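PDB 3GWB: peptidase M16 inactive domain family protein from Pseudomonas fluorescens, which belongs to the M16 family of metal-dependent peptidases, in the inactive-domain branch, so any hydrolase activity of its own is uncertain. Local coordinates for residues Gln15-Ser18 and Lys24-Phe27. Numbering follows the deposited sequence.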
loop_
_atom_site.group_PDB
_atom_site.type_symbol
_atom_site.label_atom_id
_atom_site.label_comp_id
_atom_site.label_asym_id
_atom_site.label_seq_id
_atom_site.Cartn_x
_atom_site.Cartn_y
_atom_site.Cartn_z
ATOM N N GLN A 15 32.208 0.059 -1.011
ATOM C CA GLN A 15 33.186 1.131 -1.098
ATOM C C GLN A 15 32.628 2.353 -0.391
ATOM O O GLN A 15 31.418 2.595 -0.406
ATOM C CB GLN A 15 33.478 1.456 -2.558
ATOM C CG GLN A 15 34.001 0.278 -3.341
ATOM C CD GLN A 15 34.148 0.590 -4.807
ATOM O OE1 GLN A 15 34.928 1.458 -5.190
ATOM N NE2 GLN A 15 33.390 -0.115 -5.642
ATOM N N THR A 16 33.500 3.135 0.226
ATOM C CA THR A 16 33.022 4.302 0.941
ATOM C C THR A 16 33.964 5.489 0.848
ATOM O O THR A 16 35.173 5.334 0.654
ATOM C CB THR A 16 32.786 3.961 2.426
ATOM O OG1 THR A 16 32.132 5.061 3.077
ATOM C CG2 THR A 16 34.107 3.684 3.121
ATOM N N TRP A 17 33.389 6.678 0.989
ATOM C CA TRP A 17 34.136 7.925 0.943
ATOM C C TRP A 17 33.174 9.022 1.361
ATOM O O TRP A 17 31.995 8.751 1.609
ATOM C CB TRP A 17 34.687 8.181 -0.471
ATOM C CG TRP A 17 33.653 8.384 -1.561
ATOM C CD1 TRP A 17 33.103 9.571 -1.965
ATOM C CD2 TRP A 17 33.071 7.371 -2.398
ATOM N NE1 TRP A 17 32.224 9.359 -3.005
ATOM C CE2 TRP A 17 32.189 8.020 -3.291
ATOM C CE3 TRP A 17 33.218 5.980 -2.485
ATOM C CZ2 TRP A 17 31.448 7.321 -4.253
ATOM C CZ3 TRP A 17 32.480 5.287 -3.443
ATOM C CH2 TRP A 17 31.612 5.958 -4.314
ATOM N N SER A 18 33.679 10.246 1.473
ATOM C CA SER A 18 32.845 11.375 1.848
ATOM C C SER A 18 32.921 12.436 0.765
ATOM O O SER A 18 33.900 12.501 0.021
ATOM C CB SER A 18 33.314 11.962 3.182
ATOM O OG SER A 18 33.114 11.030 4.232
ATOM N N LYS A 24 28.344 11.147 3.918
ATOM C CA LYS A 24 28.917 9.811 3.889
ATOM C C LYS A 24 28.367 9.072 2.670
ATOM O O LYS A 24 27.157 8.998 2.484
ATOM C CB LYS A 24 28.529 9.047 5.154
ATOM C CG LYS A 24 28.840 9.775 6.444
ATOM C CD LYS A 24 28.300 9.013 7.656
ATOM C CE LYS A 24 28.979 7.658 7.810
ATOM N NZ LYS A 24 30.444 7.819 8.004
ATOM N N VAL A 25 29.255 8.538 1.842
ATOM C CA VAL A 25 28.847 7.794 0.652
ATOM C C VAL A 25 29.223 6.305 0.739
ATOM O O VAL A 25 30.346 5.958 1.115
ATOM C CB VAL A 25 29.516 8.368 -0.628
ATOM C CG1 VAL A 25 28.990 7.647 -1.856
ATOM C CG2 VAL A 25 29.264 9.861 -0.741
ATOM N N LEU A 26 28.278 5.425 0.407
ATOM C CA LEU A 26 28.549 3.985 0.385
ATOM C C LEU A 26 28.094 3.480 -0.977
ATOM O O LEU A 26 26.997 3.817 -1.442
ATOM C CB LEU A 26 27.810 3.249 1.500
ATOM C CG LEU A 26 28.386 3.457 2.902
ATOM C CD1 LEU A 26 27.963 4.824 3.451
ATOM C CD2 LEU A 26 27.892 2.341 3.804
ATOM N N PHE A 27 28.919 2.662 -1.611
ATOM C CA PHE A 27 28.619 2.183 -2.952
ATOM C C PHE A 27 28.987 0.732 -3.210
ATOM O O PHE A 27 30.030 0.249 -2.759
ATOM C CB PHE A 27 29.354 3.080 -3.951
ATOM C CG PHE A 27 29.425 2.523 -5.344
ATOM C CD1 PHE A 27 28.275 2.393 -6.120
ATOM C CD2 PHE A 27 30.652 2.154 -5.889
ATOM C CE1 PHE A 27 28.352 1.893 -7.421
ATOM C CE2 PHE A 27 30.737 1.656 -7.185
ATOM C CZ PHE A 27 29.589 1.532 -7.952
#
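Gln15-Ser18 pairs with Lys24-Phe27 as the two arms of an antiparallel beta hairpin at one border of the six-stranded mixed sheet; Lys24-Phe27 is also hydrogen-bonded through its backbone to the parallel strand 197-203. Two hydrogen-bonded pairs carry the backbone. Gln15 and Phe27 exchange both bonds, Gln15 N to Phe27 O and Phe27 N to Gln15 O each at 2.8 Å, while Trp17 and Val25 do the same less evenly, with Val25 N to Trp17 O at 2.8 Å and Trp17 N to Val25 O at 3.1 Å. Val25 O accepts a second hydrogen bond, from Thr16 OG1 at 2.8 Å, which stands anti to its own backbone N (chi1 -172°); OG1 and Trp17 N reach this oxygen from opposite faces of its carbonyl plane. Apolar contact gathers on the face shared by Gln15, Trp17, Val25 and Phe27, against helix 207-220. Here the Trp17 indole folds back over Val25, whose CB makes a CH-pi contact 3.8 Å from the five-membered ring centroid. Val25 CG1 stands over the same face, offset toward the rim, 3.4 Å from Trp17 CZ2. Trp17 CH2 makes an apolar contact with Phe27 CB at 3.7 Å. The Gln15 side chain runs beside that of Phe27, its OE1 hydrogen-bonded to Arg207 NH1; the amide and ring planes are 59° apart, and Gln15 NE2 lies 3.5 Å from Phe27 CE2.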